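Local coordinates for importin-95 (Chaetomium thermophilum, PDB 4XRI), which probably carries protein cargo into the nucleus as an import receptor of the importin-beta family, and is thought to bind a small GTPase, at residues Gly225-Ile230 with Arg265-Lys270; Thr554-Arg559 with Cys587-Ala592; Gln610-Ile615 with Glu627-Ala632; Asp821-Tyr826 with Arg865-Arg870; Asp833-Asp838 with Lys869-Gly874. The protein carries 2 engineered substitutions. One frame throughout, in Å; residues are numbered along the deposited sequence.

Interaction 1: Gly225-Ile230 with Arg265-Lys270. With SO4 (sulfate ion), chain H.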
# COMPACT_ATOMS: atom_id res chain seq x y z
N GLY A 225 -10.13 -36.62 4.32
CA GLY A 225 -11.31 -37.02 3.58
C GLY A 225 -11.96 -35.85 2.86
O GLY A 225 -12.17 -35.90 1.65
N GLU A 226 -12.27 -34.80 3.61
CA GLU A 226 -12.80 -33.57 3.03
C GLU A 226 -11.84 -33.00 2.00
O GLU A 226 -12.25 -32.52 0.95
CB GLU A 226 -13.07 -32.52 4.11
CG GLU A 226 -14.46 -32.60 4.72
CD GLU A 226 -14.44 -33.07 6.16
OE1 GLU A 226 -15.33 -33.87 6.53
OE2 GLU A 226 -13.55 -32.64 6.91
N ARG A 227 -10.55 -33.07 2.32
CA ARG A 227 -9.50 -32.55 1.45
C ARG A 227 -9.55 -33.21 0.07
O ARG A 227 -9.69 -32.53 -0.95
CB ARG A 227 -8.12 -32.77 2.08
CG ARG A 227 -7.10 -31.72 1.68
CD ARG A 227 -5.70 -32.08 2.16
NE ARG A 227 -5.59 -32.18 3.61
CZ ARG A 227 -5.20 -33.27 4.26
NH1 ARG A 227 -4.88 -34.36 3.58
NH2 ARG A 227 -5.13 -33.27 5.58
N ASN A 228 -9.45 -34.54 0.05
CA ASN A 228 -9.48 -35.30 -1.19
C ASN A 228 -10.81 -35.13 -1.94
O ASN A 228 -10.84 -35.09 -3.17
CB ASN A 228 -9.23 -36.78 -0.91
CG ASN A 228 -7.81 -37.04 -0.44
OD1 ASN A 228 -6.84 -36.58 -1.05
ND2 ASN A 228 -7.68 -37.77 0.66
N TYR A 229 -11.89 -35.04 -1.17
CA TYR A 229 -13.23 -34.80 -1.71
C TYR A 229 -13.25 -33.55 -2.57
O TYR A 229 -13.57 -33.60 -3.76
CB TYR A 229 -14.23 -34.68 -0.55
CG TYR A 229 -15.70 -34.78 -0.92
CD1 TYR A 229 -16.58 -33.76 -0.60
CD2 TYR A 229 -16.19 -35.90 -1.58
CE1 TYR A 229 -17.93 -33.85 -0.92
CE2 TYR A 229 -17.54 -35.99 -1.91
CZ TYR A 229 -18.40 -34.96 -1.58
OH TYR A 229 -19.73 -35.06 -1.91
N ILE A 230 -12.86 -32.43 -1.96
CA ILE A 230 -12.83 -31.14 -2.63
C ILE A 230 -11.81 -31.09 -3.76
O ILE A 230 -12.12 -30.62 -4.85
CB ILE A 230 -12.52 -30.02 -1.62
CG1 ILE A 230 -13.65 -29.93 -0.59
CG2 ILE A 230 -12.32 -28.70 -2.33
CD1 ILE A 230 -13.31 -29.08 0.62
N ARG A 265 1.24 -30.55 -1.16
CA ARG A 265 2.32 -31.36 -1.70
C ARG A 265 1.83 -32.56 -2.52
O ARG A 265 2.20 -32.72 -3.68
CB ARG A 265 3.23 -31.86 -0.59
CG ARG A 265 4.44 -32.64 -1.09
CD ARG A 265 5.43 -32.88 0.03
NE ARG A 265 6.80 -32.58 -0.37
CZ ARG A 265 7.81 -32.41 0.48
NH1 ARG A 265 7.60 -32.52 1.78
NH2 ARG A 265 9.03 -32.14 0.02
N TYR A 266 0.99 -33.39 -1.90
CA TYR A 266 0.46 -34.58 -2.56
C TYR A 266 -0.28 -34.24 -3.85
O TYR A 266 -0.04 -34.85 -4.89
CB TYR A 266 -0.48 -35.34 -1.61
CG TYR A 266 -1.29 -36.43 -2.28
CD1 TYR A 266 -0.75 -37.70 -2.48
CD2 TYR A 266 -2.59 -36.20 -2.70
CE1 TYR A 266 -1.49 -38.70 -3.08
CE2 TYR A 266 -3.34 -37.19 -3.30
CZ TYR A 266 -2.78 -38.44 -3.49
OH TYR A 266 -3.52 -39.44 -4.09
N TYR A 267 -1.17 -33.25 -3.77
CA TYR A 267 -2.01 -32.88 -4.91
C TYR A 267 -1.21 -32.23 -6.03
O TYR A 267 -1.49 -32.44 -7.21
CB TYR A 267 -3.12 -31.94 -4.44
CG TYR A 267 -3.94 -32.54 -3.32
CD1 TYR A 267 -4.91 -33.50 -3.58
CD2 TYR A 267 -3.74 -32.15 -2.00
CE1 TYR A 267 -5.66 -34.05 -2.57
CE2 TYR A 267 -4.49 -32.69 -0.98
CZ TYR A 267 -5.45 -33.64 -1.26
OH TYR A 267 -6.20 -34.19 -0.25
N MET A 268 -0.21 -31.44 -5.66
CA MET A 268 0.67 -30.80 -6.63
C MET A 268 1.36 -31.85 -7.50
O MET A 268 1.29 -31.80 -8.73
CB MET A 268 1.72 -29.93 -5.93
CG MET A 268 2.76 -29.35 -6.87
SD MET A 268 2.08 -28.14 -8.03
CE MET A 268 1.86 -26.72 -6.96
N GLU A 269 2.00 -32.81 -6.84
CA GLU A 269 2.65 -33.92 -7.53
C GLU A 269 1.65 -34.78 -8.30
O GLU A 269 1.93 -35.23 -9.41
CB GLU A 269 3.43 -34.79 -6.53
CG GLU A 269 4.69 -34.13 -5.99
CD GLU A 269 5.19 -34.79 -4.72
OE1 GLU A 269 5.81 -34.07 -3.90
OE2 GLU A 269 4.97 -36.00 -4.54
N LYS A 270 0.48 -34.98 -7.70
CA LYS A 270 -0.52 -35.87 -8.28
C LYS A 270 -1.19 -35.30 -9.53
O LYS A 270 -1.39 -36.02 -10.52
CB LYS A 270 -1.60 -36.21 -7.24
CG LYS A 270 -2.66 -37.18 -7.74
CD LYS A 270 -2.18 -38.62 -7.68
CE LYS A 270 -3.20 -39.56 -8.31
NZ LYS A 270 -4.56 -39.38 -7.74
S SO4 H . 1.89 -34.92 1.74
O1 SO4 H . 2.57 -34.46 2.95
O2 SO4 H . 1.13 -33.81 1.17
O3 SO4 H . 2.89 -35.37 0.77
O4 SO4 H . 0.99 -36.01 2.06
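The ring of Y267 points its edge at helix 224-238, with N228 OD1 beside CE1 and R227 CD beside CE2, near its plane; Y266 CD2 lies 3.6 Å above one face, offset toward the rim, and Y267 CE1 in turn sits at the edge of the Y266 ring, in plane. The phenol does the reaching: Y267 OH donates to N228 OD1 at 2.6 Å, arriving from above the amide's carbonyl plane, 67° out of it. In this HEAT-repeat solenoid the two segments run in nearly the same direction, their axes 28° apart and 11.9 Å at closest approach, a gap that suits a long tyrosine meeting a short asparagine. R227 crosses the phenol with its aliphatic part, R227 CD lying 3.2 Å from Y267 OH, and a bend at chi3 (-61°) turns the guanidinium away, NE bonding to F221 O and NH2 weakly to K222 O. At the start of helix 265-280, Y266 N donates to sulfate O2 at 3.1 Å; the ion probably came from the crystallisation liquor.

Interaction 2: Thr554-Arg559 with Cys587-Ala592; sequences TVILQR and CTVLQA
I556 and V589 meet through their methyl-bearing branches, and every contact between these segments is apolar. I556 CG1 lies 3.7 Å from V589 CG1, and I556 CD1 reaches the same methyl group, the two side chains crossing at about a right angle. The other branch of the isoleucine works separately: I556 CG2, anti to the backbone N, touches L590 CB at 4.0 Å as the two residues slide past each other in opposite directions. Farther along, L557 CG comes within 4.2 Å of L590 CD1. A beta-branched residue suits this place, since its two arms serve two neighbours on the facing helix. Cutting I556 back to an alanine is likely to open a gap beside V589 CG1 and L590 CB. Segments 554-559 and 587-592, on the successive helices 546-567 and 573-597, run antiparallel at 151°, their axes 9.6 Å apart, the packing of successive helices expected in a HEAT-type solenoid. Polar groups turn elsewhere; R559, for instance, bonds to L514 O and Y531 OH. Joined by shape and dispersion alone, without directional bonds, the pair could probably tolerate small shifts, consistent with the flexibility of this protein.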
# COMPACT_ATOMS: atom_id res chain seq x y z
N THR A 554 19.34 28.52 -9.53
CA THR A 554 18.92 29.82 -10.06
C THR A 554 17.94 29.66 -11.22
O THR A 554 16.96 30.39 -11.31
CB THR A 554 20.13 30.65 -10.54
OG1 THR A 554 21.04 30.86 -9.45
CG2 THR A 554 19.68 32.00 -11.08
N VAL A 555 18.23 28.72 -12.11
CA VAL A 555 17.34 28.44 -13.23
C VAL A 555 15.99 27.95 -12.72
O VAL A 555 14.94 28.41 -13.17
CB VAL A 555 17.93 27.37 -14.19
CG1 VAL A 555 16.93 27.04 -15.28
CG2 VAL A 555 19.25 27.85 -14.78
N ILE A 556 16.03 27.01 -11.78
CA ILE A 556 14.82 26.46 -11.17
C ILE A 556 14.00 27.56 -10.51
O ILE A 556 12.77 27.61 -10.65
CB ILE A 556 15.15 25.39 -10.12
CG1 ILE A 556 15.83 24.19 -10.79
CG2 ILE A 556 13.90 24.94 -9.39
CD1 ILE A 556 15.02 23.56 -11.90
N LEU A 557 14.69 28.45 -9.80
CA LEU A 557 14.06 29.60 -9.17
C LEU A 557 13.38 30.50 -10.20
O LEU A 557 12.26 30.98 -9.98
CB LEU A 557 15.10 30.41 -8.38
CG LEU A 557 15.29 29.99 -6.93
CD1 LEU A 557 16.46 30.74 -6.31
CD2 LEU A 557 14.02 30.24 -6.14
N GLN A 558 14.06 30.73 -11.32
CA GLN A 558 13.52 31.55 -12.40
C GLN A 558 12.23 30.94 -12.97
O GLN A 558 11.25 31.65 -13.21
CB GLN A 558 14.56 31.71 -13.50
CG GLN A 558 14.23 32.77 -14.54
CD GLN A 558 15.38 33.05 -15.48
OE1 GLN A 558 16.50 32.56 -15.29
NE2 GLN A 558 15.12 33.84 -16.52
N ARG A 559 12.24 29.63 -13.16
CA ARG A 559 11.08 28.90 -13.66
C ARG A 559 9.92 28.92 -12.66
O ARG A 559 8.76 29.05 -13.05
CB ARG A 559 11.45 27.45 -13.99
CG ARG A 559 12.35 27.31 -15.21
CD ARG A 559 12.51 25.85 -15.62
NE ARG A 559 13.41 25.72 -16.76
CZ ARG A 559 13.67 24.57 -17.38
NH1 ARG A 559 13.09 23.45 -16.98
NH2 ARG A 559 14.51 24.55 -18.41
N CYS A 587 9.52 22.58 -7.19
CA CYS A 587 9.81 22.63 -5.76
C CYS A 587 10.65 21.44 -5.34
O CYS A 587 11.53 21.56 -4.49
CB CYS A 587 8.52 22.69 -4.94
SG CYS A 587 7.70 24.30 -4.90
N THR A 588 10.38 20.29 -5.94
CA THR A 588 11.13 19.07 -5.66
C THR A 588 12.60 19.22 -6.02
O THR A 588 13.48 18.86 -5.25
CB THR A 588 10.54 17.86 -6.41
OG1 THR A 588 9.24 17.55 -5.90
CG2 THR A 588 11.44 16.63 -6.26
N VAL A 589 12.86 19.77 -7.20
CA VAL A 589 14.22 20.02 -7.65
C VAL A 589 14.89 21.08 -6.79
O VAL A 589 16.04 20.92 -6.39
CB VAL A 589 14.26 20.47 -9.13
CG1 VAL A 589 15.69 20.75 -9.55
CG2 VAL A 589 13.63 19.42 -10.03
N LEU A 590 14.17 22.17 -6.53
CA LEU A 590 14.68 23.23 -5.67
C LEU A 590 15.09 22.67 -4.31
O LEU A 590 16.19 22.96 -3.82
CB LEU A 590 13.63 24.33 -5.48
CG LEU A 590 14.05 25.44 -4.51
CD1 LEU A 590 15.25 26.19 -5.06
CD2 LEU A 590 12.90 26.39 -4.22
N GLN A 591 14.21 21.86 -3.72
CA GLN A 591 14.48 21.20 -2.45
C GLN A 591 15.78 20.39 -2.51
O GLN A 591 16.57 20.40 -1.56
CB GLN A 591 13.31 20.28 -2.08
CG GLN A 591 13.47 19.55 -0.75
CD GLN A 591 12.37 18.55 -0.51
OE1 GLN A 591 11.31 18.61 -1.13
NE2 GLN A 591 12.61 17.60 0.39
N ALA A 592 16.01 19.72 -3.63
CA ALA A 592 17.20 18.91 -3.83
C ALA A 592 18.46 19.77 -3.82
O ALA A 592 19.46 19.41 -3.18
CB ALA A 592 17.11 18.13 -5.13

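Interaction 3: Gln610-Ile615 with Glu627-Ala632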
# COMPACT_ATOMS: atom_id res chain seq x y z
N GLN A 610 10.81 34.38 -1.08
CA GLN A 610 9.91 35.33 -1.75
C GLN A 610 8.96 34.62 -2.70
O GLN A 610 7.75 34.85 -2.67
CB GLN A 610 10.71 36.40 -2.50
CG GLN A 610 9.85 37.41 -3.25
CD GLN A 610 9.28 38.49 -2.36
OE1 GLN A 610 9.55 38.53 -1.16
NE2 GLN A 610 8.48 39.38 -2.94
N VAL A 611 9.50 33.74 -3.54
CA VAL A 611 8.67 33.06 -4.54
C VAL A 611 7.84 31.96 -3.89
O VAL A 611 6.70 31.72 -4.28
CB VAL A 611 9.53 32.46 -5.69
CG1 VAL A 611 10.48 31.39 -5.19
CG2 VAL A 611 8.63 31.91 -6.79
N LEU A 612 8.39 31.30 -2.87
CA LEU A 612 7.69 30.20 -2.21
C LEU A 612 6.48 30.69 -1.44
O LEU A 612 5.44 30.04 -1.43
CB LEU A 612 8.64 29.43 -1.28
CG LEU A 612 9.65 28.51 -1.96
CD1 LEU A 612 10.39 27.68 -0.91
CD2 LEU A 612 8.97 27.60 -2.98
N LEU A 613 6.62 31.84 -0.78
CA LEU A 613 5.51 32.41 -0.03
C LEU A 613 4.46 32.98 -0.97
O LEU A 613 3.26 32.92 -0.68
CB LEU A 613 6.00 33.50 0.94
CG LEU A 613 6.80 32.99 2.14
CD1 LEU A 613 7.07 34.11 3.13
CD2 LEU A 613 6.08 31.84 2.81
N GLN A 614 4.91 33.54 -2.09
CA GLN A 614 4.00 34.06 -3.11
C GLN A 614 3.16 32.94 -3.71
O GLN A 614 1.99 33.13 -4.05
CB GLN A 614 4.77 34.79 -4.20
CG GLN A 614 5.13 36.22 -3.86
CD GLN A 614 5.97 36.89 -4.93
OE1 GLN A 614 6.75 36.25 -5.62
NE2 GLN A 614 5.79 38.20 -5.07
N ILE A 615 3.77 31.76 -3.85
CA ILE A 615 3.06 30.60 -4.37
C ILE A 615 2.03 30.11 -3.36
O ILE A 615 0.91 29.74 -3.73
CB ILE A 615 4.04 29.46 -4.72
CG1 ILE A 615 4.86 29.84 -5.96
CG2 ILE A 615 3.30 28.16 -4.98
CD1 ILE A 615 5.92 28.83 -6.32
N GLU A 627 2.32 21.47 0.03
CA GLU A 627 3.15 20.46 0.68
C GLU A 627 4.56 20.47 0.11
O GLU A 627 5.53 20.31 0.85
CB GLU A 627 2.51 19.07 0.52
CG GLU A 627 3.22 17.97 1.29
CD GLU A 627 2.33 16.76 1.48
OE1 GLU A 627 2.86 15.69 1.86
OE2 GLU A 627 1.11 16.87 1.25
N GLY A 628 4.67 20.66 -1.20
CA GLY A 628 5.96 20.74 -1.86
C GLY A 628 6.71 22.00 -1.45
O GLY A 628 7.92 21.97 -1.25
N VAL A 629 5.97 23.10 -1.32
CA VAL A 629 6.55 24.36 -0.86
C VAL A 629 7.09 24.22 0.56
O VAL A 629 8.20 24.66 0.85
CB VAL A 629 5.51 25.50 -0.91
CG1 VAL A 629 6.04 26.73 -0.20
CG2 VAL A 629 5.13 25.82 -2.35
N PHE A 630 6.30 23.61 1.43
CA PHE A 630 6.69 23.40 2.82
C PHE A 630 7.94 22.54 2.93
O PHE A 630 8.81 22.79 3.77
CB PHE A 630 5.54 22.77 3.61
CG PHE A 630 4.63 23.78 4.26
CD1 PHE A 630 4.04 24.78 3.51
CD2 PHE A 630 4.38 23.73 5.62
CE1 PHE A 630 3.21 25.71 4.11
CE2 PHE A 630 3.55 24.65 6.22
CZ PHE A 630 2.96 25.65 5.47
N ALA A 631 8.02 21.52 2.07
CA ALA A 631 9.17 20.63 2.05
C ALA A 631 10.44 21.38 1.66
O ALA A 631 11.51 21.14 2.22
CB ALA A 631 8.92 19.47 1.10
N ALA A 632 10.29 22.29 0.71
CA ALA A 632 11.40 23.12 0.25
C ALA A 632 11.82 24.12 1.33
O ALA A 632 13.01 24.37 1.53
CB ALA A 632 11.03 23.85 -1.03
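L612 and V629 centre a buried, apolar helix-to-helix contact within the C-terminal half of the solenoid, where helices 605-616 and 625-640 follow one another and pack antiparallel. The axes of the two segments come to 10.0 Å of each other, at 154°, close enough for branched aliphatic residues to interleave without long side chains. V629 uses both methyl groups. Its CG1, anti to the backbone N (chi1 170°), sits 3.9 Å from L612 CB and also rests against the backbone, 3.6 Å from L612 O; its CG2 turns to the next helical turn and meets I615 CG2 at 4.0 Å. Valine thus fits between L612 and I615, which lie three residues apart on the same face of their helix. The leucine slides past the valine in the opposite direction and extends beyond it, so that L612 CD1 comes to 3.9 Å from A632 CB. There a single methyl group is enough, and alanine makes a shallow seat for the leucine's end. Neighbouring helices cover the pair on several sides. C587 of helix 573-597 touches both L612 and V629, and I615 packs on L560 and L564 of helix 546-567. On the other flank F630 lies against L655 and A658 of helix 648-660 and against M670 and L674 of helix 665-682, while L613 meets A650 and F651.

Interaction 4: Asp821-Tyr826 with Arg865-Arg870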
# COMPACT_ATOMS: atom_id res chain seq x y z
N ASP A 821 18.94 9.91 29.91
CA ASP A 821 18.60 11.29 30.27
C ASP A 821 18.19 11.40 31.73
O ASP A 821 18.61 12.32 32.43
CB ASP A 821 17.47 11.82 29.38
CG ASP A 821 17.89 11.99 27.93
OD1 ASP A 821 19.11 12.12 27.68
OD2 ASP A 821 17.01 12.00 27.05
N LEU A 822 17.37 10.45 32.18
CA LEU A 822 16.90 10.43 33.56
C LEU A 822 18.05 10.26 34.55
O LEU A 822 18.07 10.88 35.61
CB LEU A 822 15.87 9.32 33.76
CG LEU A 822 14.46 9.63 33.27
CD1 LEU A 822 13.57 8.41 33.37
CD2 LEU A 822 13.88 10.79 34.06
N ALA A 823 19.01 9.41 34.18
CA ALA A 823 20.20 9.18 34.99
C ALA A 823 20.99 10.47 35.17
O ALA A 823 21.42 10.80 36.27
CB ALA A 823 21.07 8.10 34.37
N ASP A 824 21.17 11.18 34.06
CA ASP A 824 21.86 12.46 34.07
C ASP A 824 21.11 13.49 34.91
O ASP A 824 21.72 14.22 35.69
CB ASP A 824 22.04 12.98 32.64
CG ASP A 824 23.44 12.79 32.12
OD1 ASP A 824 23.60 12.22 31.02
OD2 ASP A 824 24.40 13.21 32.80
N ALA A 825 19.80 13.53 34.74
CA ALA A 825 18.97 14.55 35.39
C ALA A 825 18.91 14.35 36.90
O ALA A 825 18.75 15.32 37.65
CB ALA A 825 17.57 14.53 34.80
N TYR A 826 19.02 13.11 37.34
CA TYR A 826 19.04 12.81 38.77
C TYR A 826 20.23 11.94 39.11
O TYR A 826 20.10 10.72 39.23
CB TYR A 826 17.73 12.14 39.19
CG TYR A 826 16.51 12.98 38.89
CD1 TYR A 826 16.08 13.96 39.78
CD2 TYR A 826 15.79 12.79 37.72
CE1 TYR A 826 14.97 14.73 39.50
CE2 TYR A 826 14.68 13.56 37.44
CZ TYR A 826 14.27 14.53 38.33
OH TYR A 826 13.16 15.29 38.05
N ARG A 865 23.17 1.69 29.46
CA ARG A 865 23.76 0.73 30.38
C ARG A 865 24.77 1.40 31.30
O ARG A 865 24.73 1.22 32.52
CB ARG A 865 24.43 -0.41 29.62
CG ARG A 865 25.29 -1.30 30.51
CD ARG A 865 26.00 -2.38 29.71
NE ARG A 865 26.71 -1.83 28.56
CZ ARG A 865 27.46 -2.55 27.72
NH1 ARG A 865 27.59 -3.86 27.91
NH2 ARG A 865 28.07 -1.96 26.71
N GLU A 866 25.67 2.18 30.70
CA GLU A 866 26.70 2.88 31.45
C GLU A 866 26.07 3.87 32.42
O GLU A 866 26.46 3.95 33.58
CB GLU A 866 27.66 3.60 30.50
CG GLU A 866 29.08 3.65 31.02
CD GLU A 866 29.72 2.28 31.07
OE1 GLU A 866 29.47 1.48 30.14
OE2 GLU A 866 30.44 1.99 32.04
N GLN A 867 25.07 4.62 31.95
CA GLN A 867 24.33 5.57 32.79
C GLN A 867 23.69 4.88 33.99
O GLN A 867 23.71 5.38 35.11
CB GLN A 867 23.26 6.28 31.96
CG GLN A 867 23.81 7.33 31.01
CD GLN A 867 24.39 8.54 31.73
OE1 GLN A 867 25.46 8.46 32.34
NE2 GLN A 867 23.69 9.66 31.65
N VAL A 868 23.09 3.73 33.72
CA VAL A 868 22.55 2.86 34.76
C VAL A 868 23.66 2.50 35.75
O VAL A 868 23.62 2.98 36.85
CB VAL A 868 21.90 1.60 34.18
CG1 VAL A 868 21.46 0.65 35.27
CG2 VAL A 868 20.69 2.00 33.38
N LYS A 869 24.69 1.79 35.31
CA LYS A 869 25.83 1.44 36.15
C LYS A 869 26.39 2.59 37.00
O LYS A 869 26.69 2.39 38.17
CB LYS A 869 26.94 0.85 35.26
CG LYS A 869 26.65 -0.55 34.79
CD LYS A 869 27.79 -1.14 34.02
CE LYS A 869 27.48 -2.57 33.63
NZ LYS A 869 28.52 -3.15 32.72
N ARG A 870 26.50 3.79 36.43
CA ARG A 870 27.00 4.93 37.19
C ARG A 870 25.96 5.41 38.21
O ARG A 870 26.28 6.17 39.12
CB ARG A 870 27.40 6.09 36.26
CG ARG A 870 28.41 5.69 35.20
CD ARG A 870 29.24 6.88 34.72
NE ARG A 870 28.42 7.99 34.24
CZ ARG A 870 28.72 8.74 33.19
NH1 ARG A 870 27.92 9.74 32.83
NH2 ARG A 870 29.83 8.50 32.50
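A823 and Q867 touch at their first side-chain carbons, A823 CB lying 3.7 Å from Q867 CB, and alanine's small size lets the backbones come close, with A823 CA 5.9 Å from Q867 CA. Beside this apolar contact the glutamine sends its amide across to D824, next to A823, and to the carbonyl of G820 one turn earlier. Q867 NE2 stands 2.6 Å from D824 OD1, the two side chains crossing at a slant with carboxylate and amide planes 54° apart. The same nitrogen donates to G820 O, so the glutamine's polar end is held against the backbone of helix 809-825 while its aliphatic part packs. With CG anti to the carbonyl carbon, the chain bends at chi2 (-68°) and so brings the amide back to D824 and G820. In the next shell, D824 OD2 and R870 NH1 are 4.9 Å apart, too far to pair. W863, one turn back on helix 855-872, packs on both D821 and D824. This is helix-to-helix packing at the C-terminal end of the HEAT-type solenoid, where the last helix lies on helix 809-825. Helix 809-825 also rests on I775 of helix 754-780, and V868 and R865 pack on I844 of helix 838-849.

Interaction 5: Asp833-Asp838 with Lys869-Gly874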
# COMPACT_ATOMS: atom_id res chain seq x y z
N ASP A 833 17.28 2.93 42.89
CA ASP A 833 16.28 1.90 43.17
C ASP A 833 15.52 1.50 41.91
O ASP A 833 15.41 0.31 41.59
CB ASP A 833 15.28 2.39 44.22
CG ASP A 833 15.90 2.48 45.60
OD1 ASP A 833 16.97 1.87 45.82
OD2 ASP A 833 15.32 3.17 46.47
N ALA A 834 15.00 2.49 41.20
CA ALA A 834 14.20 2.24 40.01
C ALA A 834 15.04 1.67 38.86
O ALA A 834 14.51 1.00 37.98
CB ALA A 834 13.50 3.52 39.57
N PHE A 835 16.34 1.94 38.88
CA PHE A 835 17.22 1.51 37.81
C PHE A 835 17.73 0.09 37.99
O PHE A 835 17.93 -0.63 37.01
CB PHE A 835 18.41 2.47 37.68
CG PHE A 835 18.10 3.73 36.92
CD1 PHE A 835 18.53 4.96 37.38
CD2 PHE A 835 17.38 3.67 35.73
CE1 PHE A 835 18.24 6.12 36.68
CE2 PHE A 835 17.10 4.83 35.03
CZ PHE A 835 17.53 6.05 35.50
N ARG A 836 17.93 -0.32 39.24
CA ARG A 836 18.46 -1.65 39.53
C ARG A 836 17.40 -2.73 39.37
O ARG A 836 17.69 -3.92 39.53
CB ARG A 836 19.06 -1.69 40.94
CG ARG A 836 18.07 -1.37 42.04
CD ARG A 836 18.73 -1.38 43.41
NE ARG A 836 17.83 -0.90 44.45
CZ ARG A 836 18.01 -1.11 45.75
NH1 ARG A 836 17.14 -0.63 46.63
NH2 ARG A 836 19.05 -1.82 46.17
N GLN A 837 16.17 -2.32 39.08
CA GLN A 837 15.10 -3.26 38.78
C GLN A 837 15.48 -4.12 37.59
O GLN A 837 16.18 -3.66 36.68
CB GLN A 837 13.78 -2.54 38.51
CG GLN A 837 13.11 -1.97 39.76
CD GLN A 837 11.82 -1.25 39.44
OE1 GLN A 837 10.73 -1.74 39.72
NE2 GLN A 837 11.94 -0.07 38.84
N ASP A 838 15.04 -5.37 37.59
CA ASP A 838 15.49 -6.34 36.60
C ASP A 838 14.94 -6.09 35.20
O ASP A 838 15.62 -6.36 34.21
CB ASP A 838 15.11 -7.76 37.04
CG ASP A 838 15.83 -8.19 38.30
OD1 ASP A 838 16.99 -7.76 38.49
OD2 ASP A 838 15.24 -8.94 39.10
N LYS A 869 24.69 1.79 35.31
CA LYS A 869 25.83 1.44 36.15
C LYS A 869 26.39 2.59 37.00
O LYS A 869 26.69 2.39 38.17
CB LYS A 869 26.94 0.85 35.26
CG LYS A 869 26.65 -0.55 34.79
CD LYS A 869 27.79 -1.14 34.02
CE LYS A 869 27.48 -2.57 33.63
NZ LYS A 869 28.52 -3.15 32.72
N ARG A 870 26.50 3.79 36.43
CA ARG A 870 27.00 4.93 37.19
C ARG A 870 25.96 5.41 38.21
O ARG A 870 26.28 6.17 39.12
CB ARG A 870 27.40 6.09 36.26
CG ARG A 870 28.41 5.69 35.20
CD ARG A 870 29.24 6.88 34.72
NE ARG A 870 28.42 7.99 34.24
CZ ARG A 870 28.72 8.74 33.19
NH1 ARG A 870 27.92 9.74 32.83
NH2 ARG A 870 29.83 8.50 32.50
N GLN A 871 24.72 4.98 38.03
CA GLN A 871 23.66 5.23 39.01
C GLN A 871 23.73 4.26 40.19
O GLN A 871 23.59 4.67 41.34
CB GLN A 871 22.28 5.14 38.35
CG GLN A 871 21.73 6.47 37.87
CD GLN A 871 21.14 7.30 38.99
OE1 GLN A 871 20.54 6.77 39.92
NE2 GLN A 871 21.30 8.62 38.91
N ILE A 872 23.93 2.97 39.92
CA ILE A 872 23.83 1.95 40.99
C ILE A 872 24.71 2.31 42.20
O ILE A 872 24.30 2.15 43.35
CB ILE A 872 24.21 0.51 40.49
CG1 ILE A 872 23.02 -0.17 39.79
CG2 ILE A 872 24.82 -0.31 41.57
CD1 ILE A 872 22.91 0.22 38.34
N ALA A 873 25.92 2.78 41.93
CA ALA A 873 26.82 3.18 43.00
C ALA A 873 26.83 4.70 43.18
O ALA A 873 27.25 5.44 42.29
CB ALA A 873 28.23 2.68 42.74
N GLY A 874 26.36 5.16 44.34
CA GLY A 874 26.36 6.58 44.65
C GLY A 874 27.64 6.99 45.35
O GLY A 874 28.52 6.16 45.60
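F835 turns its ring to the folded side chain of Q871, the closest pair being F835 CD1 and Q871 CG at 3.6 Å. A chi1 of -81° swings the ring toward helix 855-872, and the glutamine doubles back at chi2 (-80°); its methylene lies obliquely by the ring while OE1 comes to the ring edge in plane, 3.7 Å from F835 CD1. Such a residue suits the spot, as its carbon chain packs on the aromatic and its amide nitrogen makes weak hydrogen bonds to the carbonyls of A823 and Y826, where helix 809-825 ends. Without the methylenes and amide of Q871, as with an alanine in its place, F835 would probably lose its packing on this side, and those carbonyls a weak partner. More loosely, R836 CB and I872 CG1 stand 4.4 Å apart; the arginine's extended chain then carries R836 NH1 to a salt bridge with D833 OD1 at 2.6 Å. Q837, at the N-cap position of helix 838-849, folds back on the preceding turn, NE2 donating to A834 O at 2.9 Å, nearly straight at 172°. Beyond the pair, F835 packs on I819 and L822 of helix 809-825 and meets F795 of helix 791-802 edge-to-face.

How the interactions relate
From the N terminus, interaction 1 comes first, closing a largely helical loop of 34 residues between helices 224-238 and 265-280; its centre lies about 62 Å from those of interactions 2 and 3, on the opposite side of the chain's centre. Interactions 2 and 3 follow in series, closing 27 and 11 residues. Their centres are about 11 Å apart and they touch, C587 and L557 of one packing on V629 and V611 of the other, so four successive helices become one block. Interactions 4 and 5 overlap: 5 opens inside the loop of 4, and both end on helix 855-872, sharing K869 and R870. Together they tie the last helix to helices 809-825 and 832-835.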